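Local coordinates for protein mRNA-capping enzyme subunit alpha (Saccharomyces cerevisiae, PDB 3KYH) that transfers GMP from GTP to the 5'-diphosphate end of RNA through a covalent enzyme-GMP intermediate, the second step of mRNA capping, at residues R161-A173 / I230-G242. Residues are numbered along the deposited sequence; the frame is centred on the assembly and turned at random.
Sequences RCLTQSPTSSRLA and IFTPVKAPYTAGG
Thr-168, in the first turn of helix 168-189, meets the end of strand 229-233 and the loop that follows mainly through hydrogen bonds. Thr-168 N donates to Val-234 O at 3.1 Å; a second bond from the same N, to Ala-236 O, is weak. With the hydroxyl beside the backbone N (chi1 -59°), Thr-168 OG1 also reaches Pro-233 O at 2.9 Å. One residue earlier, Pro-167 at the N-cap adds a CA-H...O contact, Pro-167 CA lying 3.4 Å from Ala-236 O.

Arg-171 supplies the charged part. Arg-171 NH1 bonds Ala-236 O at 3.2 Å, near the guanidinium plane, and also Ser-166 O of its own segment; NH2 forms a salt bridge with Asp-154 on strand 154-158. A bend at chi3 (-37°) turns the head back across the first helical turn, where Thr-168 CA lies over the rim of one face.

Packing completes the seam. Tyr-238 CB lies toward the rim of the opposite guanidinium face, 3.5 Å from Arg-171 CZ, while the ring is turned 52° from that plane and is not stacked on it. Further along, Val-234 CG1 makes a nonpolar contact with Ser-169 CB at 3.8 Å. Replacing Arg-171 with alanine removes the whole guanidinium, which would probably deprive Asp-154 of this cationic partner and leave Ala-236 O and Ser-166 O without its NH1 donor.

Within the catalytic domain, helix start, strand end and loop are thus joined chiefly by backbone carbonyls gripped by Thr-168 and Arg-171, with the nearby carboxylate likely balancing the arginine's charge.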
ATOM      1  N   ARG C 161     -19.236  -4.435 -54.847  1.00 86.44           N
ATOM      2  CA  ARG C 161     -20.698  -4.400 -54.928  1.00 93.40           C
ATOM      3  C   ARG C 161     -21.327  -5.082 -53.695  1.00 91.72           C
ATOM      4  O   ARG C 161     -21.146  -6.287 -53.471  1.00 87.74           O
ATOM      5  CB  ARG C 161     -21.153  -4.954 -56.311  1.00 95.00           C
ATOM      6  CG  ARG C 161     -22.548  -5.628 -56.428  1.00 98.09           C
ATOM      7  CD  ARG C 161     -23.076  -5.725 -57.890  1.00 86.30           C
ATOM      8  NE  ARG C 161     -24.465  -6.200 -57.936  1.00 60.41           N
ATOM      9  CZ  ARG C 161     -25.530  -5.544 -57.460  1.00 78.45           C
ATOM     10  NH1 ARG C 161     -25.427  -4.338 -56.914  1.00107.29           N
ATOM     11  NH2 ARG C 161     -26.730  -6.095 -57.519  1.00 74.32           N
ATOM     12  N   CYS C 162     -21.986  -4.278 -52.857  1.00 93.47           N
ATOM     13  CA  CYS C 162     -22.753  -4.781 -51.706  1.00 94.47           C
ATOM     14  C   CYS C 162     -23.890  -5.695 -52.160  1.00 95.08           C
ATOM     15  O   CYS C 162     -24.942  -5.234 -52.633  1.00 93.31           O
ATOM     16  CB  CYS C 162     -23.317  -3.637 -50.846  1.00 95.39           C
ATOM     17  SG  CYS C 162     -24.679  -4.121 -49.732  1.00 88.58           S
ATOM     18  N   LEU C 163     -23.643  -6.994 -52.043  1.00 94.63           N
ATOM     19  CA  LEU C 163     -24.677  -7.991 -52.299  1.00 96.07           C
ATOM     20  C   LEU C 163     -25.441  -8.362 -51.009  1.00 92.62           C
ATOM     21  O   LEU C 163     -25.535  -9.528 -50.659  1.00 94.08           O
ATOM     22  CB  LEU C 163     -24.069  -9.215 -53.018  1.00 95.30           C
ATOM     23  CG  LEU C 163     -24.086  -9.352 -54.558  1.00 96.31           C
ATOM     24  CD1 LEU C 163     -23.302 -10.575 -55.015  1.00 85.83           C
ATOM     25  CD2 LEU C 163     -25.502  -9.416 -55.156  1.00 96.01           C
ATOM     26  N   THR C 164     -25.934  -7.367 -50.274  1.00 94.21           N
ATOM     27  CA  THR C 164     -26.779  -7.593 -49.094  1.00 92.68           C
ATOM     28  C   THR C 164     -28.245  -7.552 -49.528  1.00 96.31           C
ATOM     29  O   THR C 164     -28.943  -8.563 -49.452  1.00 89.65           O
ATOM     30  CB  THR C 164     -26.585  -6.500 -48.009  1.00 92.44           C
ATOM     31  OG1 THR C 164     -25.192  -6.294 -47.745  1.00 94.62           O
ATOM     32  CG2 THR C 164     -27.288  -6.881 -46.717  1.00104.72           C
ATOM     33  N   GLN C 165     -28.667  -6.398 -50.055  1.00102.14           N
ATOM     34  CA  GLN C 165     -30.071  -6.051 -50.290  1.00107.51           C
ATOM     35  C   GLN C 165     -30.804  -6.923 -51.316  1.00114.89           C
ATOM     36  O   GLN C 165     -32.006  -6.729 -51.572  1.00116.38           O
ATOM     37  CB  GLN C 165     -30.167  -4.564 -50.655  1.00107.69           C
ATOM     38  CG  GLN C 165     -30.134  -3.570 -49.495  1.00109.57           C
ATOM     39  CD  GLN C 165     -29.154  -3.947 -48.398  1.00120.38           C
ATOM     40  OE1 GLN C 165     -29.449  -4.807 -47.566  1.00117.27           O
ATOM     41  NE2 GLN C 165     -27.989  -3.304 -48.389  1.00122.00           N
ATOM     42  N   SER C 166     -30.074  -7.914 -51.837  1.00118.72           N
ATOM     43  CA  SER C 166     -30.493  -8.822 -52.908  1.00118.93           C
ATOM     44  C   SER C 166     -30.840 -10.225 -52.400  1.00114.68           C
ATOM     45  O   SER C 166     -30.173 -10.714 -51.479  1.00113.12           O
ATOM     46  CB  SER C 166     -29.354  -8.928 -53.931  1.00122.33           C
ATOM     47  OG  SER C 166     -28.110  -9.159 -53.271  1.00127.04           O
ATOM     48  N   PRO C 167     -31.862 -10.880 -53.007  1.00112.25           N
ATOM     49  CA  PRO C 167     -32.260 -12.269 -52.720  1.00111.11           C
ATOM     50  C   PRO C 167     -31.108 -13.275 -52.686  1.00108.18           C
ATOM     51  O   PRO C 167     -30.075 -13.049 -53.322  1.00112.67           O
ATOM     52  CB  PRO C 167     -33.203 -12.593 -53.880  1.00112.66           C
ATOM     53  CG  PRO C 167     -33.906 -11.300 -54.128  1.00103.48           C
ATOM     54  CD  PRO C 167     -32.860 -10.228 -53.888  1.00113.26           C
ATOM     55  N   THR C 168     -31.299 -14.367 -51.947  1.00103.74           N
ATOM     56  CA  THR C 168     -30.273 -15.405 -51.764  1.00103.37           C
ATOM     57  C   THR C 168     -29.799 -15.958 -53.100  1.00100.35           C
ATOM     58  O   THR C 168     -28.597 -16.006 -53.348  1.00 93.62           O
ATOM     59  CB  THR C 168     -30.769 -16.587 -50.861  1.00106.52           C
ATOM     60  OG1 THR C 168     -31.150 -16.091 -49.566  1.00102.81           O
ATOM     61  CG2 THR C 168     -29.705 -17.686 -50.698  1.00102.91           C
ATOM     62  N   SER C 169     -30.753 -16.348 -53.946  1.00 97.67           N
ATOM     63  CA  SER C 169     -30.477 -17.039 -55.203  1.00 96.68           C
ATOM     64  C   SER C 169     -29.355 -16.332 -55.934  1.00 97.26           C
ATOM     65  O   SER C 169     -28.316 -16.944 -56.201  1.00 98.53           O
ATOM     66  CB  SER C 169     -31.737 -17.178 -56.064  1.00 97.25           C
ATOM     67  OG  SER C 169     -32.514 -15.996 -56.047  1.00105.39           O
ATOM     68  N   SER C 170     -29.552 -15.025 -56.114  1.00 99.92           N
ATOM     69  CA  SER C 170     -28.594 -14.073 -56.687  1.00 93.68           C
ATOM     70  C   SER C 170     -27.393 -13.757 -55.794  1.00 91.36           C
ATOM     71  O   SER C 170     -26.331 -13.433 -56.317  1.00 94.80           O
ATOM     72  CB  SER C 170     -29.304 -12.779 -57.094  1.00 96.26           C
ATOM     73  OG  SER C 170     -30.154 -12.302 -56.059  1.00 92.58           O
ATOM     74  N   ARG C 171     -27.544 -13.834 -54.473  1.00 89.46           N
ATOM     75  CA  ARG C 171     -26.385 -13.750 -53.570  1.00 92.76           C
ATOM     76  C   ARG C 171     -25.451 -14.956 -53.760  1.00 91.84           C
ATOM     77  O   ARG C 171     -24.279 -14.764 -54.091  1.00 92.21           O
ATOM     78  CB  ARG C 171     -26.797 -13.610 -52.101  1.00 95.95           C
ATOM     79  CG  ARG C 171     -27.274 -12.214 -51.658  1.00 89.08           C
ATOM     80  CD  ARG C 171     -27.221 -12.049 -50.118  1.00 55.49           C
ATOM     81  NE  ARG C 171     -27.588 -13.282 -49.431  1.00 66.35           N
ATOM     82  CZ  ARG C 171     -28.825 -13.638 -49.087  1.00 85.32           C
ATOM     83  NH1 ARG C 171     -29.879 -12.827 -49.278  1.00 80.20           N
ATOM     84  NH2 ARG C 171     -28.985 -14.819 -48.504  1.00 70.76           N
ATOM     85  N   LEU C 172     -25.961 -16.176 -53.560  1.00 87.51           N
ATOM     86  CA  LEU C 172     -25.238 -17.418 -53.904  1.00 85.09           C
ATOM     87  C   LEU C 172     -24.673 -17.369 -55.321  1.00 83.12           C
ATOM     88  O   LEU C 172     -23.485 -17.672 -55.500  1.00 79.97           O
ATOM     89  CB  LEU C 172     -26.143 -18.662 -53.852  1.00 86.83           C
ATOM     90  CG  LEU C 172     -26.494 -19.636 -52.714  1.00 85.47           C
ATOM     91  CD1 LEU C 172     -27.526 -20.614 -53.289  1.00 67.68           C
ATOM     92  CD2 LEU C 172     -25.308 -20.410 -52.081  1.00 67.70           C
ATOM     93  N   ALA C 173     -25.529 -17.007 -56.293  1.00 71.67           N
ATOM     94  CA  ALA C 173     -25.219 -17.076 -57.738  1.00 76.28           C
ATOM     95  C   ALA C 173     -23.865 -16.466 -58.126  1.00 82.50           C
ATOM     96  O   ALA C 173     -22.907 -17.196 -58.406  1.00 80.83           O
ATOM     97  CB  ALA C 173     -26.351 -16.468 -58.592  1.00 63.04           C
ATOM     98  N   ILE C 230     -29.843 -26.554 -40.819  1.00 84.56           N
ATOM     99  CA  ILE C 230     -29.965 -25.112 -40.990  1.00 76.76           C
ATOM    100  C   ILE C 230     -30.849 -24.863 -42.224  1.00 75.07           C
ATOM    101  O   ILE C 230     -30.815 -25.655 -43.193  1.00 64.03           O
ATOM    102  CB  ILE C 230     -28.557 -24.490 -41.078  1.00 75.76           C
ATOM    103  CG1 ILE C 230     -28.432 -23.179 -40.275  1.00 77.65           C
ATOM    104  CG2 ILE C 230     -28.005 -24.507 -42.513  1.00 86.29           C
ATOM    105  CD1 ILE C 230     -29.020 -21.926 -40.887  1.00 79.84           C
ATOM    106  N   PHE C 231     -31.653 -23.796 -42.146  1.00 74.41           N
ATOM    107  CA  PHE C 231     -32.747 -23.502 -43.093  1.00 84.13           C
ATOM    108  C   PHE C 231     -32.574 -22.088 -43.655  1.00 90.87           C
ATOM    109  O   PHE C 231     -32.477 -21.137 -42.866  1.00101.23           O
ATOM    110  CB  PHE C 231     -34.129 -23.583 -42.387  1.00 80.08           C
ATOM    111  CG  PHE C 231     -34.766 -24.968 -42.370  1.00 65.59           C
ATOM    112  CD1 PHE C 231     -34.373 -25.922 -41.434  1.00 53.85           C
ATOM    113  CD2 PHE C 231     -35.815 -25.285 -43.226  1.00 70.84           C
ATOM    114  CE1 PHE C 231     -34.962 -27.201 -41.413  1.00 72.76           C
ATOM    115  CE2 PHE C 231     -36.420 -26.541 -43.192  1.00 68.98           C
ATOM    116  CZ  PHE C 231     -35.976 -27.505 -42.292  1.00 63.61           C
ATOM    117  N   THR C 232     -32.565 -21.929 -44.985  1.00 89.54           N
ATOM    118  CA  THR C 232     -32.381 -20.593 -45.584  1.00 84.83           C
ATOM    119  C   THR C 232     -33.455 -20.233 -46.620  1.00 91.17           C
ATOM    120  O   THR C 232     -33.765 -21.047 -47.487  1.00 90.30           O
ATOM    121  CB  THR C 232     -30.991 -20.418 -46.227  1.00 79.15           C
ATOM    122  OG1 THR C 232     -30.003 -21.118 -45.464  1.00 78.62           O
ATOM    123  CG2 THR C 232     -30.606 -18.948 -46.285  1.00 73.48           C
ATOM    124  N   PRO C 233     -34.023 -19.010 -46.549  1.00 89.17           N
ATOM    125  CA  PRO C 233     -35.049 -18.687 -47.543  1.00 83.67           C
ATOM    126  C   PRO C 233     -34.464 -18.062 -48.812  1.00 81.98           C
ATOM    127  O   PRO C 233     -33.696 -17.091 -48.728  1.00 85.28           O
ATOM    128  CB  PRO C 233     -35.951 -17.701 -46.801  1.00 85.07           C
ATOM    129  CG  PRO C 233     -35.034 -17.057 -45.746  1.00 96.77           C
ATOM    130  CD  PRO C 233     -33.804 -17.907 -45.590  1.00 88.91           C
ATOM    131  N   VAL C 234     -34.815 -18.637 -49.965  1.00 76.09           N
ATOM    132  CA  VAL C 234     -34.345 -18.187 -51.283  1.00 74.81           C
ATOM    133  C   VAL C 234     -34.679 -16.684 -51.459  1.00 81.67           C
ATOM    134  O   VAL C 234     -33.865 -15.823 -51.117  1.00 78.97           O
ATOM    135  CB  VAL C 234     -34.932 -19.083 -52.438  1.00 72.44           C
ATOM    136  CG1 VAL C 234     -34.474 -18.617 -53.837  1.00 69.04           C
ATOM    137  CG2 VAL C 234     -34.608 -20.569 -52.231  1.00 57.69           C
ATOM    138  N   LYS C 235     -35.877 -16.395 -51.967  1.00 85.56           N
ATOM    139  CA  LYS C 235     -36.470 -15.063 -52.123  1.00 94.38           C
ATOM    140  C   LYS C 235     -36.111 -13.930 -51.139  1.00 97.33           C
ATOM    141  O   LYS C 235     -36.252 -12.755 -51.494  1.00100.38           O
ATOM    142  CB  LYS C 235     -37.998 -15.232 -52.135  1.00100.15           C
ATOM    143  CG  LYS C 235     -38.618 -15.615 -53.490  1.00100.71           C
ATOM    144  CD  LYS C 235     -39.946 -16.379 -53.378  1.00 87.23           C
ATOM    145  CE  LYS C 235     -41.005 -15.754 -52.421  1.00 82.15           C
ATOM    146  NZ  LYS C 235     -42.248 -16.602 -52.430  1.00 49.36           N
ATOM    147  N   ALA C 236     -35.688 -14.272 -49.919  1.00 96.97           N
ATOM    148  CA  ALA C 236     -35.351 -13.304 -48.861  1.00 96.60           C
ATOM    149  C   ALA C 236     -33.985 -12.612 -48.962  1.00 96.41           C
ATOM    150  O   ALA C 236     -33.034 -13.184 -49.508  1.00 98.04           O
ATOM    151  CB  ALA C 236     -35.477 -13.964 -47.498  1.00 96.67           C
ATOM    152  N   PRO C 237     -33.876 -11.388 -48.407  1.00 98.04           N
ATOM    153  CA  PRO C 237     -32.569 -10.711 -48.344  1.00 97.81           C
ATOM    154  C   PRO C 237     -31.792 -11.029 -47.078  1.00 90.85           C
ATOM    155  O   PRO C 237     -32.409 -11.320 -46.051  1.00 95.01           O
ATOM    156  CB  PRO C 237     -32.930  -9.221 -48.372  1.00 98.76           C
ATOM    157  CG  PRO C 237     -34.323  -9.142 -47.859  1.00101.89           C
ATOM    158  CD  PRO C 237     -34.987 -10.480 -48.056  1.00 99.06           C
ATOM    159  N   TYR C 238     -30.463 -10.927 -47.158  1.00 82.49           N
ATOM    160  CA  TYR C 238     -29.524 -11.181 -46.046  1.00 73.33           C
ATOM    161  C   TYR C 238     -29.597 -10.059 -44.983  1.00 72.81           C
ATOM    162  O   TYR C 238     -30.638  -9.415 -44.801  1.00 68.67           O
ATOM    163  CB  TYR C 238     -28.096 -11.350 -46.604  1.00 63.70           C
ATOM    164  CG  TYR C 238     -27.052 -12.113 -45.783  1.00 70.29           C
ATOM    165  CD1 TYR C 238     -26.970 -13.520 -45.817  1.00 58.74           C
ATOM    166  CD2 TYR C 238     -26.080 -11.424 -45.046  1.00 70.14           C
ATOM    167  CE1 TYR C 238     -25.978 -14.207 -45.092  1.00 73.55           C
ATOM    168  CE2 TYR C 238     -25.093 -12.104 -44.314  1.00 66.49           C
ATOM    169  CZ  TYR C 238     -25.028 -13.495 -44.361  1.00 75.52           C
ATOM    170  OH  TYR C 238     -24.032 -14.164 -43.657  1.00 62.64           O
ATOM    171  N   THR C 239     -28.482  -9.812 -44.297  1.00 72.52           N
ATOM    172  CA  THR C 239     -28.456  -9.019 -43.072  1.00 72.68           C
ATOM    173  C   THR C 239     -27.023  -8.726 -42.639  1.00 79.00           C
ATOM    174  O   THR C 239     -26.135  -9.592 -42.722  1.00 79.25           O
ATOM    175  CB  THR C 239     -29.126  -9.778 -41.893  1.00 65.83           C
ATOM    176  OG1 THR C 239     -30.466 -10.122 -42.255  1.00 80.31           O
ATOM    177  CG2 THR C 239     -29.186  -8.938 -40.623  1.00 62.22           C
ATOM    178  N   ALA C 240     -26.849  -7.494 -42.157  1.00 75.38           N
ATOM    179  CA  ALA C 240     -25.737  -7.083 -41.320  1.00 72.71           C
ATOM    180  C   ALA C 240     -25.792  -7.785 -39.935  1.00 79.72           C
ATOM    181  O   ALA C 240     -26.031  -9.000 -39.855  1.00 71.98           O
ATOM    182  CB  ALA C 240     -25.792  -5.572 -41.155  1.00 72.96           C
ATOM    183  N   GLY C 241     -25.576  -7.012 -38.863  1.00 84.30           N
ATOM    184  CA  GLY C 241     -25.430  -7.499 -37.478  1.00 89.59           C
ATOM    185  C   GLY C 241     -26.600  -8.210 -36.806  1.00 88.28           C
ATOM    186  O   GLY C 241     -27.765  -7.843 -37.026  1.00 86.68           O
ATOM    187  N   GLY C 242     -26.275  -9.232 -36.008  1.00 77.81           N
ATOM    188  CA  GLY C 242     -27.262  -9.979 -35.242  1.00 79.07           C
ATOM    189  C   GLY C 242     -28.423 -10.674 -35.949  1.00 80.61           C
ATOM    190  O   GLY C 242     -28.421 -10.873 -37.165  1.00 75.71           O
TER